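Local coordinates for Nadp(h)-dependent ketose reductase (PDB 1E3J), which probably catalyses the NADP(H)-dependent reduction of fructose to the corresponding polyol, as a zinc-containing member of the alcohol dehydrogenase family, at residues Val31-Ala36 against Asp86-Glu91; His137-Asn142 against Ile303-Val308; Ala213-Val218 against Ser235-Leu240. All coordinates share one frame; numbering follows the deposited sequence.

Contact 1 of 3, residues Val31-Ala36 against Asp86-Glu91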
ATOM      1  N   VAL A  31     -24.603  11.961 -22.802  1.00 50.03           N
ATOM      2  CA  VAL A  31     -24.906  13.352 -23.068  1.00 49.79           C
ATOM      3  C   VAL A  31     -24.419  13.633 -24.471  1.00 50.03           C
ATOM      4  O   VAL A  31     -23.511  12.956 -24.964  1.00 49.46           O
ATOM      5  CB  VAL A  31     -24.201  14.319 -22.128  1.00 50.23           C
ATOM      6  CG1 VAL A  31     -24.796  14.214 -20.720  1.00 50.56           C
ATOM      7  CG2 VAL A  31     -22.705  14.030 -22.124  1.00 52.55           C
ATOM      8  N   LEU A  32     -25.048  14.619 -25.107  1.00 48.69           N
ATOM      9  CA  LEU A  32     -24.702  15.024 -26.450  1.00 46.34           C
ATOM     10  C   LEU A  32     -23.794  16.207 -26.319  1.00 44.53           C
ATOM     11  O   LEU A  32     -24.121  17.189 -25.643  1.00 43.98           O
ATOM     12  CB  LEU A  32     -25.942  15.442 -27.264  1.00 45.80           C
ATOM     13  CG  LEU A  32     -25.580  15.971 -28.679  1.00 47.50           C
ATOM     14  CD1 LEU A  32     -24.836  14.892 -29.447  1.00 43.49           C
ATOM     15  CD2 LEU A  32     -26.852  16.379 -29.466  1.00 47.76           C
ATOM     16  N   LEU A  33     -22.652  16.130 -26.976  1.00 44.25           N
ATOM     17  CA  LEU A  33     -21.705  17.232 -26.914  1.00 44.67           C
ATOM     18  C   LEU A  33     -21.470  17.950 -28.229  1.00 45.31           C
ATOM     19  O   LEU A  33     -21.341  17.315 -29.294  1.00 44.57           O
ATOM     20  CB  LEU A  33     -20.353  16.711 -26.463  1.00 43.94           C
ATOM     21  CG  LEU A  33     -20.312  16.031 -25.094  1.00 45.34           C
ATOM     22  CD1 LEU A  33     -18.930  15.393 -24.890  1.00 42.49           C
ATOM     23  CD2 LEU A  33     -20.610  17.069 -24.013  1.00 40.44           C
ATOM     24  N   GLN A  34     -21.369  19.270 -28.137  1.00 44.95           N
ATOM     25  CA  GLN A  34     -21.025  20.092 -29.286  1.00 44.67           C
ATOM     26  C   GLN A  34     -19.531  20.243 -29.032  1.00 42.74           C
ATOM     27  O   GLN A  34     -19.126  20.977 -28.134  1.00 42.94           O
ATOM     28  CB  GLN A  34     -21.729  21.460 -29.228  1.00 46.98           C
ATOM     29  CG  GLN A  34     -21.274  22.408 -30.330  1.00 51.17           C
ATOM     30  CD  GLN A  34     -22.298  23.497 -30.638  1.00 55.71           C
ATOM     31  OE1 GLN A  34     -22.852  24.143 -29.729  1.00 58.17           O
ATOM     32  NE2 GLN A  34     -22.547  23.712 -31.923  1.00 57.42           N
ATOM     33  N   MET A  35     -18.712  19.535 -29.799  1.00 41.97           N
ATOM     34  CA  MET A  35     -17.283  19.557 -29.550  1.00 41.52           C
ATOM     35  C   MET A  35     -16.666  20.919 -29.622  1.00 42.86           C
ATOM     36  O   MET A  35     -17.159  21.800 -30.357  1.00 44.25           O
ATOM     37  CB  MET A  35     -16.578  18.591 -30.498  1.00 41.40           C
ATOM     38  CG  MET A  35     -17.081  17.141 -30.358  1.00 41.41           C
ATOM     39  SD  MET A  35     -17.017  16.575 -28.584  1.00 43.52           S
ATOM     40  CE  MET A  35     -15.252  16.472 -28.428  1.00 36.92           C
ATOM     41  N   ALA A  36     -15.590  21.106 -28.857  1.00 41.20           N
ATOM     42  CA  ALA A  36     -14.884  22.378 -28.851  1.00 42.04           C
ATOM     43  C   ALA A  36     -13.416  22.264 -29.317  1.00 42.60           C
ATOM     44  O   ALA A  36     -13.014  22.918 -30.276  1.00 42.12           O
ATOM     45  CB  ALA A  36     -14.963  23.012 -27.477  1.00 40.37           C
ATOM     46  N   ASP A  86     -23.236  22.895 -19.869  1.00 51.20           N
ATOM     47  CA  ASP A  86     -22.050  22.612 -19.067  1.00 50.21           C
ATOM     48  C   ASP A  86     -20.834  22.347 -19.965  1.00 48.71           C
ATOM     49  O   ASP A  86     -20.937  21.697 -21.013  1.00 49.88           O
ATOM     50  CB  ASP A  86     -22.279  21.402 -18.162  1.00 52.33           C
ATOM     51  CG  ASP A  86     -23.171  21.712 -16.955  1.00 56.49           C
ATOM     52  OD1 ASP A  86     -23.284  22.897 -16.524  1.00 57.96           O
ATOM     53  OD2 ASP A  86     -23.747  20.746 -16.415  1.00 57.55           O
ATOM     54  N   ARG A  87     -19.683  22.861 -19.559  1.00 46.91           N
ATOM     55  CA  ARG A  87     -18.455  22.657 -20.312  1.00 46.21           C
ATOM     56  C   ARG A  87     -17.737  21.471 -19.703  1.00 44.57           C
ATOM     57  O   ARG A  87     -17.524  21.416 -18.491  1.00 43.86           O
ATOM     58  CB  ARG A  87     -17.611  23.929 -20.234  1.00 48.36           C
ATOM     59  CG  ARG A  87     -18.442  25.139 -20.705  1.00 51.13           C
ATOM     60  CD  ARG A  87     -18.046  26.435 -20.019  1.00 52.29           C
ATOM     61  NE  ARG A  87     -16.693  26.798 -20.367  1.00 54.03           N
ATOM     62  CZ  ARG A  87     -15.674  26.798 -19.517  1.00 55.25           C
ATOM     63  NH1 ARG A  87     -15.852  26.465 -18.245  1.00 55.29           N
ATOM     64  NH2 ARG A  87     -14.464  27.101 -19.960  1.00 55.44           N
ATOM     65  N   VAL A  88     -17.366  20.516 -20.554  1.00 43.37           N
ATOM     66  CA  VAL A  88     -16.694  19.310 -20.096  1.00 40.82           C
ATOM     67  C   VAL A  88     -15.470  18.839 -20.875  1.00 40.55           C
ATOM     68  O   VAL A  88     -15.295  19.105 -22.081  1.00 40.46           O
ATOM     69  CB  VAL A  88     -17.672  18.107 -20.084  1.00 41.60           C
ATOM     70  CG1 VAL A  88     -18.927  18.449 -19.293  1.00 40.85           C
ATOM     71  CG2 VAL A  88     -18.023  17.710 -21.528  1.00 38.94           C
ATOM     72  N   ALA A  89     -14.650  18.091 -20.162  1.00 38.54           N
ATOM     73  CA  ALA A  89     -13.474  17.462 -20.719  1.00 38.33           C
ATOM     74  C   ALA A  89     -13.970  16.016 -20.881  1.00 38.87           C
ATOM     75  O   ALA A  89     -14.705  15.532 -20.047  1.00 40.39           O
ATOM     76  CB  ALA A  89     -12.317  17.550 -19.744  1.00 39.07           C
ATOM     77  N   VAL A  90     -13.593  15.350 -21.971  1.00 38.57           N
ATOM     78  CA  VAL A  90     -14.050  14.014 -22.266  1.00 37.61           C
ATOM     79  C   VAL A  90     -12.990  12.978 -21.935  1.00 38.84           C
ATOM     80  O   VAL A  90     -11.913  12.981 -22.518  1.00 38.18           O
ATOM     81  CB  VAL A  90     -14.412  13.891 -23.779  1.00 38.14           C
ATOM     82  CG1 VAL A  90     -14.768  12.486 -24.111  1.00 36.44           C
ATOM     83  CG2 VAL A  90     -15.629  14.790 -24.112  1.00 39.86           C
ATOM     84  N   GLU A  91     -13.280  12.092 -20.988  1.00 38.93           N
ATOM     85  CA  GLU A  91     -12.299  11.056 -20.668  1.00 38.78           C
ATOM     86  C   GLU A  91     -12.721  10.025 -21.675  1.00 36.96           C
ATOM     87  O   GLU A  91     -13.818   9.458 -21.590  1.00 38.06           O
ATOM     88  CB  GLU A  91     -12.431  10.524 -19.243  1.00 35.54           C
ATOM     89  CG  GLU A  91     -11.422   9.415 -18.989  1.00 34.05           C
ATOM     90  CD  GLU A  91     -11.454   8.913 -17.558  1.00 31.62           C
ATOM     91  OE1 GLU A  91     -12.017   9.606 -16.690  1.00 31.86           O
ATOM     92  OE2 GLU A  91     -10.918   7.825 -17.315  1.00 36.06           O
TER
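Leu33 and Val88 mark the closest approach of the two backbones, and their CA atoms are still 8.7 Å apart. That separation is too wide for adjacent strands of a sheet, and no backbone bond joins 31-36 to 86-91. Both belong to one mixed sheet, however: strand 67-75 pairs antiparallel with each of them, and the two strands meet through their side chains, consistent with a strongly curved sheet. Leu33, Val88 and Val90 all point into the gap, whereas Arg87 and Ala89 on the second strand point away from it.

Every contact within 4.5 Å involves Leu33, whose two methyls serve the valines. With CG anti to the carbonyl carbon (chi1 -60°), it sends CD2 to Val88 CG2 at 3.6 Å, the two side chains meeting at a slant. Its other methyl runs tip to tip into Val90, where CD1 and CG2 are only 3.4 Å apart, closer than usual van der Waals contact. At chi1 175° the touching methyl of Val90, CG2, stands anti to the carbonyl carbon, beside the backbone N.

A curved sheet of this kind with a buried aliphatic interior fits the GroES-like catalytic domain of this family, and all three touching residues are buried. Cys136 of strand 136-138, the neighbour of 87-90, packs on both Leu33 and Val88, and His131 lies against Val90. A zinc ion is about 12 Å from the side chain of Val90. On the other face of the second strand, Arg87 hydrogen-bonds through NH2 to Val143 O and reaches a bound boric acid through a weak bond.

Contact 2 of 3, residues His137-Asn142 against Ile303-Val308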
ATOM      1  N   HIS A 137     -16.136  15.351 -17.439  1.00 42.85           N
ATOM      2  CA  HIS A 137     -15.849  16.116 -16.243  1.00 42.77           C
ATOM      3  C   HIS A 137     -16.154  17.615 -16.410  1.00 44.89           C
ATOM      4  O   HIS A 137     -15.529  18.334 -17.204  1.00 44.62           O
ATOM      5  CB  HIS A 137     -14.384  15.871 -15.885  1.00 41.98           C
ATOM      6  CG  HIS A 137     -14.022  14.416 -15.841  1.00 42.49           C
ATOM      7  ND1 HIS A 137     -14.026  13.681 -14.671  1.00 43.90           N
ATOM      8  CD2 HIS A 137     -13.730  13.538 -16.831  1.00 39.91           C
ATOM      9  CE1 HIS A 137     -13.756  12.413 -14.943  1.00 42.88           C
ATOM     10  NE2 HIS A 137     -13.570  12.300 -16.248  1.00 43.87           N
ATOM     11  N   LYS A 138     -17.117  18.082 -15.634  1.00 46.29           N
ATOM     12  CA  LYS A 138     -17.539  19.457 -15.708  1.00 47.18           C
ATOM     13  C   LYS A 138     -16.379  20.359 -15.419  1.00 45.93           C
ATOM     14  O   LYS A 138     -15.617  20.097 -14.495  1.00 47.23           O
ATOM     15  CB  LYS A 138     -18.670  19.718 -14.703  1.00 49.60           C
ATOM     16  CG  LYS A 138     -19.245  21.149 -14.776  1.00 53.29           C
ATOM     17  CD  LYS A 138     -20.565  21.234 -13.989  1.00 57.38           C
ATOM     18  CE  LYS A 138     -20.948  22.685 -13.625  1.00 57.96           C
ATOM     19  NZ  LYS A 138     -21.212  23.565 -14.801  1.00 59.06           N
ATOM     20  N   LEU A 139     -16.255  21.431 -16.188  1.00 45.10           N
ATOM     21  CA  LEU A 139     -15.158  22.388 -15.996  1.00 45.26           C
ATOM     22  C   LEU A 139     -15.650  23.611 -15.235  1.00 45.89           C
ATOM     23  O   LEU A 139     -16.796  23.998 -15.386  1.00 47.93           O
ATOM     24  CB  LEU A 139     -14.610  22.857 -17.354  1.00 43.33           C
ATOM     25  CG  LEU A 139     -14.094  21.804 -18.343  1.00 43.05           C
ATOM     26  CD1 LEU A 139     -13.659  22.477 -19.663  1.00 43.51           C
ATOM     27  CD2 LEU A 139     -12.881  21.069 -17.704  1.00 41.27           C
ATOM     28  N   PRO A 140     -14.789  24.216 -14.402  1.00 46.33           N
ATOM     29  CA  PRO A 140     -15.044  25.412 -13.592  1.00 47.06           C
ATOM     30  C   PRO A 140     -14.905  26.585 -14.544  1.00 47.94           C
ATOM     31  O   PRO A 140     -14.306  26.438 -15.607  1.00 47.75           O
ATOM     32  CB  PRO A 140     -13.871  25.444 -12.600  1.00 48.17           C
ATOM     33  CG  PRO A 140     -13.259  24.088 -12.691  1.00 48.14           C
ATOM     34  CD  PRO A 140     -13.457  23.672 -14.102  1.00 46.56           C
ATOM     35  N   ASP A 141     -15.393  27.753 -14.140  1.00 49.82           N
ATOM     36  CA  ASP A 141     -15.321  28.958 -14.976  1.00 50.96           C
ATOM     37  C   ASP A 141     -13.902  29.349 -15.389  1.00 51.02           C
ATOM     38  O   ASP A 141     -13.688  29.842 -16.494  1.00 51.55           O
ATOM     39  CB  ASP A 141     -15.970  30.151 -14.257  1.00 52.46           C
ATOM     40  N   ASN A 142     -12.921  29.127 -14.528  1.00 49.71           N
ATOM     41  CA  ASN A 142     -11.582  29.523 -14.912  1.00 50.02           C
ATOM     42  C   ASN A 142     -10.807  28.473 -15.722  1.00 49.14           C
ATOM     43  O   ASN A 142      -9.609  28.610 -15.913  1.00 51.61           O
ATOM     44  CB  ASN A 142     -10.789  29.930 -13.672  1.00 50.34           C
ATOM     45  CG  ASN A 142     -10.547  28.759 -12.743  1.00 50.89           C
ATOM     46  OD1 ASN A 142     -11.385  27.849 -12.656  1.00 48.98           O
ATOM     47  ND2 ASN A 142      -9.410  28.778 -12.032  1.00 47.15           N
ATOM     48  N   ILE A 303      -7.901  14.867 -10.788  1.00 31.83           N
ATOM     49  CA  ILE A 303      -6.690  15.457 -10.243  1.00 31.95           C
ATOM     50  C   ILE A 303      -6.111  16.404 -11.312  1.00 31.66           C
ATOM     51  O   ILE A 303      -5.677  17.510 -11.013  1.00 33.05           O
ATOM     52  CB  ILE A 303      -5.612  14.372  -9.953  1.00 34.20           C
ATOM     53  CG1 ILE A 303      -6.173  13.265  -9.032  1.00 39.23           C
ATOM     54  CG2 ILE A 303      -4.375  15.037  -9.393  1.00 32.19           C
ATOM     55  CD1 ILE A 303      -6.438  13.665  -7.591  1.00 43.43           C
ATOM     56  N   ALA A 304      -6.103  15.969 -12.567  1.00 31.41           N
ATOM     57  CA  ALA A 304      -5.535  16.828 -13.610  1.00 34.10           C
ATOM     58  C   ALA A 304      -6.309  18.130 -13.632  1.00 33.71           C
ATOM     59  O   ALA A 304      -5.719  19.203 -13.676  1.00 32.28           O
ATOM     60  CB  ALA A 304      -5.606  16.150 -14.970  1.00 34.66           C
ATOM     61  N   LEU A 305      -7.630  18.020 -13.558  1.00 34.34           N
ATOM     62  CA  LEU A 305      -8.473  19.194 -13.587  1.00 37.04           C
ATOM     63  C   LEU A 305      -8.150  20.082 -12.395  1.00 39.58           C
ATOM     64  O   LEU A 305      -7.992  21.296 -12.564  1.00 38.60           O
ATOM     65  CB  LEU A 305      -9.933  18.781 -13.585  1.00 38.53           C
ATOM     66  CG  LEU A 305     -10.914  19.939 -13.371  1.00 40.85           C
ATOM     67  CD1 LEU A 305     -10.861  20.936 -14.522  1.00 36.06           C
ATOM     68  CD2 LEU A 305     -12.302  19.345 -13.217  1.00 36.37           C
ATOM     69  N   GLU A 306      -7.992  19.485 -11.204  1.00 41.08           N
ATOM     70  CA  GLU A 306      -7.667  20.313 -10.034  1.00 44.10           C
ATOM     71  C   GLU A 306      -6.312  20.979 -10.205  1.00 43.96           C
ATOM     72  O   GLU A 306      -6.143  22.104  -9.730  1.00 44.13           O
ATOM     73  CB  GLU A 306      -7.665  19.512  -8.726  1.00 46.94           C
ATOM     74  CG  GLU A 306      -7.437  20.348  -7.425  1.00 51.02           C
ATOM     75  CD  GLU A 306      -8.508  21.427  -7.191  1.00 55.42           C
ATOM     76  OE1 GLU A 306      -9.692  21.165  -7.463  1.00 59.16           O
ATOM     77  OE2 GLU A 306      -8.186  22.545  -6.724  1.00 57.82           O
ATOM     78  N   MET A 307      -5.346  20.313 -10.861  1.00 41.40           N
ATOM     79  CA  MET A 307      -4.039  20.968 -11.062  1.00 41.20           C
ATOM     80  C   MET A 307      -4.208  22.226 -11.951  1.00 40.34           C
ATOM     81  O   MET A 307      -3.640  23.285 -11.682  1.00 40.52           O
ATOM     82  CB  MET A 307      -3.011  20.029 -11.732  1.00 41.00           C
ATOM     83  CG  MET A 307      -2.606  18.820 -10.901  1.00 39.99           C
ATOM     84  SD  MET A 307      -1.636  17.667 -11.881  1.00 42.52           S
ATOM     85  CE  MET A 307      -1.246  16.420 -10.692  1.00 45.22           C
ATOM     86  N   VAL A 308      -4.994  22.115 -13.008  1.00 38.95           N
ATOM     87  CA  VAL A 308      -5.181  23.272 -13.887  1.00 38.58           C
ATOM     88  C   VAL A 308      -6.056  24.360 -13.226  1.00 39.32           C
ATOM     89  O   VAL A 308      -5.720  25.535 -13.283  1.00 38.86           O
ATOM     90  CB  VAL A 308      -5.810  22.830 -15.228  1.00 36.46           C
ATOM     91  CG1 VAL A 308      -6.049  24.042 -16.133  1.00 36.09           C
ATOM     92  CG2 VAL A 308      -4.911  21.812 -15.895  1.00 32.67           C
TER
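Leu305 projects from its helix toward the chain at Leu139 and Pro140, and its two methyls have different partners. CD1 meets both residues at once, lying 3.8 Å from Leu139 CD2 and, at the same distance of 3.8 Å, from Pro140 CD. CD2 is turned instead against a backbone carbonyl, Lys138 O, at 3.6 Å; this is packing of a methyl on oxygen. With CG anti to the backbone N (chi1 170°), the fork faces Lys138, Leu139 and Pro140 together.

The approaches differ. The Leu139 side chain crosses that of Leu305 at an angle, and one methyl of each makes the touch. Pro140 and Leu305 run past each other in opposite senses, which leaves the CD corner of the ring beside the leucine methyl. The backbones stay 7.8 Å apart at the CA atoms of Leu139 and Leu305.

Leu139 is buried and also packs on Leu145 of helix 145-149, whereas Pro140 and Leu305 are partly exposed. Next to the apolar patch, Asn142 ND2 hydrogen-bonds Ala309 O, and the ring of His137 stacks on Tyr301. Beyond the contact, Ile303 and Met307 pack on Leu168 of the second subunit. Helix 301-309 follows the last strand of the nucleotide-binding sheet, so this leucine-centred packing is consistent with the junction of catalytic and coenzyme domains in zinc-containing alcohol dehydrogenases.

Contact 3 of 3, residues Ala213-Val218 against Ser235-Leu240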
ATOM      1  N   ALA A 213      10.603  22.507 -14.490  1.00 38.34           N
ATOM      2  CA  ALA A 213      11.747  21.630 -14.277  1.00 40.07           C
ATOM      3  C   ALA A 213      12.846  22.425 -13.506  1.00 42.64           C
ATOM      4  O   ALA A 213      13.136  23.575 -13.836  1.00 41.02           O
ATOM      5  CB  ALA A 213      12.269  21.145 -15.618  1.00 36.26           C
ATOM      6  N   ASP A 214      13.434  21.823 -12.476  1.00 43.92           N
ATOM      7  CA  ASP A 214      14.464  22.492 -11.684  1.00 44.52           C
ATOM      8  C   ASP A 214      15.822  22.457 -12.375  1.00 46.95           C
ATOM      9  O   ASP A 214      16.651  23.352 -12.187  1.00 47.36           O
ATOM     10  CB  ASP A 214      14.572  21.830 -10.319  1.00 43.75           C
ATOM     11  CG  ASP A 214      13.284  21.885  -9.568  1.00 45.15           C
ATOM     12  OD1 ASP A 214      13.038  22.911  -8.900  1.00 48.36           O
ATOM     13  OD2 ASP A 214      12.487  20.923  -9.669  1.00 44.21           O
ATOM     14  N   VAL A 215      16.063  21.412 -13.158  1.00 45.88           N
ATOM     15  CA  VAL A 215      17.306  21.301 -13.882  1.00 44.38           C
ATOM     16  C   VAL A 215      16.973  20.735 -15.257  1.00 46.56           C
ATOM     17  O   VAL A 215      16.118  19.851 -15.356  1.00 46.43           O
ATOM     18  CB  VAL A 215      18.256  20.303 -13.214  1.00 46.58           C
ATOM     19  CG1 VAL A 215      19.576  20.293 -13.971  1.00 44.32           C
ATOM     20  CG2 VAL A 215      18.455  20.623 -11.739  1.00 43.36           C
ATOM     21  N   THR A 216      17.614  21.244 -16.310  1.00 46.21           N
ATOM     22  CA  THR A 216      17.424  20.725 -17.662  1.00 48.08           C
ATOM     23  C   THR A 216      18.808  20.396 -18.252  1.00 48.39           C
ATOM     24  O   THR A 216      19.787  21.042 -17.923  1.00 48.88           O
ATOM     25  CB  THR A 216      16.747  21.737 -18.596  1.00 48.61           C
ATOM     26  OG1 THR A 216      17.569  22.904 -18.694  1.00 52.23           O
ATOM     27  CG2 THR A 216      15.381  22.132 -18.066  1.00 51.18           C
ATOM     28  N   LEU A 217      18.887  19.396 -19.119  1.00 47.42           N
ATOM     29  CA  LEU A 217      20.163  19.028 -19.716  1.00 48.21           C
ATOM     30  C   LEU A 217      19.972  18.578 -21.144  1.00 48.40           C
ATOM     31  O   LEU A 217      19.051  17.805 -21.434  1.00 47.11           O
ATOM     32  CB  LEU A 217      20.788  17.879 -18.956  1.00 48.46           C
ATOM     33  CG  LEU A 217      21.095  18.166 -17.503  1.00 50.00           C
ATOM     34  CD1 LEU A 217      21.223  16.864 -16.758  1.00 48.64           C
ATOM     35  CD2 LEU A 217      22.367  19.003 -17.414  1.00 49.79           C
ATOM     36  N   VAL A 218      20.822  19.072 -22.040  1.00 48.49           N
ATOM     37  CA  VAL A 218      20.741  18.648 -23.425  1.00 47.78           C
ATOM     38  C   VAL A 218      21.443  17.297 -23.423  1.00 47.82           C
ATOM     39  O   VAL A 218      22.588  17.183 -23.002  1.00 48.88           O
ATOM     40  CB  VAL A 218      21.441  19.627 -24.372  1.00 48.56           C
ATOM     41  CG1 VAL A 218      21.314  19.144 -25.817  1.00 46.91           C
ATOM     42  CG2 VAL A 218      20.792  20.992 -24.252  1.00 48.41           C
ATOM     43  N   SER A 235      25.857  14.619 -11.533  1.00 61.91           N
ATOM     44  CA  SER A 235      26.501  15.823 -11.045  1.00 63.90           C
ATOM     45  C   SER A 235      25.565  17.015 -10.981  1.00 65.03           C
ATOM     46  O   SER A 235      25.825  17.969 -10.249  1.00 66.78           O
ATOM     47  CB  SER A 235      27.692  16.177 -11.928  1.00 64.60           C
ATOM     48  OG  SER A 235      27.303  17.105 -12.923  1.00 67.12           O
ATOM     49  N   ALA A 236      24.474  16.971 -11.739  1.00 65.01           N
ATOM     50  CA  ALA A 236      23.532  18.083 -11.762  1.00 64.21           C
ATOM     51  C   ALA A 236      22.568  18.120 -10.589  1.00 64.98           C
ATOM     52  O   ALA A 236      21.831  19.099 -10.404  1.00 64.21           O
ATOM     53  CB  ALA A 236      22.754  18.051 -13.047  1.00 65.02           C
ATOM     54  N   ILE A 237      22.567  17.064  -9.788  1.00 65.73           N
ATOM     55  CA  ILE A 237      21.642  16.989  -8.671  1.00 66.21           C
ATOM     56  C   ILE A 237      22.294  16.339  -7.483  1.00 67.65           C
ATOM     57  O   ILE A 237      23.466  15.981  -7.524  1.00 67.90           O
ATOM     58  CB  ILE A 237      20.426  16.139  -9.035  1.00 66.36           C
ATOM     59  CG1 ILE A 237      20.874  14.709  -9.337  1.00 66.02           C
ATOM     60  CG2 ILE A 237      19.739  16.712 -10.254  1.00 65.71           C
ATOM     61  CD1 ILE A 237      19.727  13.791  -9.716  1.00 67.59           C
ATOM     62  N   GLY A 238      21.516  16.160  -6.424  1.00 68.76           N
ATOM     63  CA  GLY A 238      22.055  15.521  -5.240  1.00 69.71           C
ATOM     64  C   GLY A 238      22.162  14.023  -5.463  1.00 69.56           C
ATOM     65  O   GLY A 238      23.060  13.529  -6.162  1.00 69.82           O
ATOM     66  N   ASP A 239      21.225  13.296  -4.868  1.00 68.77           N
ATOM     67  CA  ASP A 239      21.201  11.850  -4.997  1.00 66.35           C
ATOM     68  C   ASP A 239      20.601  11.549  -6.354  1.00 63.75           C
ATOM     69  O   ASP A 239      20.115  12.435  -7.060  1.00 63.96           O
ATOM     70  CB  ASP A 239      20.302  11.222  -3.930  1.00 69.22           C
ATOM     71  CG  ASP A 239      20.765   9.825  -3.508  1.00 72.12           C
ATOM     72  OD1 ASP A 239      21.267   9.049  -4.364  1.00 72.03           O
ATOM     73  OD2 ASP A 239      20.610   9.508  -2.302  1.00 72.95           O
ATOM     74  N   LEU A 240      20.635  10.276  -6.702  1.00 58.80           N
ATOM     75  CA  LEU A 240      20.068   9.821  -7.938  1.00 53.78           C
ATOM     76  C   LEU A 240      18.560   9.987  -7.777  1.00 49.38           C
ATOM     77  O   LEU A 240      18.042   9.970  -6.643  1.00 48.43           O
ATOM     78  CB  LEU A 240      20.416   8.360  -8.112  1.00 53.56           C
ATOM     79  CG  LEU A 240      21.920   8.180  -8.098  1.00 53.75           C
ATOM     80  CD1 LEU A 240      22.236   6.699  -7.920  1.00 55.15           C
ATOM     81  CD2 LEU A 240      22.497   8.730  -9.405  1.00 52.54           C
TER
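Val215 and Ala236 form the close part of this contact, their CA atoms 7.3 Å apart, while the chain beyond Ile237 turns off toward solvent. Val215 presents both methyls: CG1 lies 4.0 Å from Ala236 CB, and CG2 sits 3.9 Å from Ala236 O. This reach follows from CG1 being anti to the backbone N (chi1 -177°), with CG2 beside that nitrogen. Two residues further along the strand and on the same side, Leu217 brings CD1 to within 4.2 Å of Ala236 CB. The alanine methyl thus rests against both a valine and a leucine on the same face of the strand.

The topology is that of a Rossmann-type domain. Strand 215-218 is the third in sequence and outermost on its side of the parallel sheet within this chain, and helix 226-236 is the connection leading to strand 243-246, the fourth, beyond the first two strands. Ala236 belongs to the C-terminal part of this crossover connection, and Leu217 also touches Ile233 of the helix.

Packing slackens at Ile237, whose CG2 is 4.4 Å from Val215 CG2, although both residues also lean on Val196 of the adjacent strand. Gly238 and Asp239 are exposed. There the chain is braced locally: Asp239 OD1 accepts from Leu240 N through its anti lone pair, at 2.7 Å with a bent N-H...O angle of 146°. Leu240 O accepts a hydrogen bond from Arg262 NH2.

Overall arrangement
From the N terminus, contact 1 closes first, joining strand 30-40 to strand 87-90 across 49 intervening residues within the GroES-like region. Contact 2 opens only after that, at 137-142, and closes a much longer loop of 160 residues at helix 301-309. Contact 3 is nested inside this loop and ties the edge strand of the parallel sheet to the crossover connection that follows it, at 235-240. Contacts 1 and 2 touch: Asp86 OD1 forms a salt bridge with Lys138 NZ (2.8 Å), and strands 87-90 and 136-138 are sheet neighbours. Contact 3 stands apart, its centre 40 Å from that of contact 1 and 31 Å from that of contact 2.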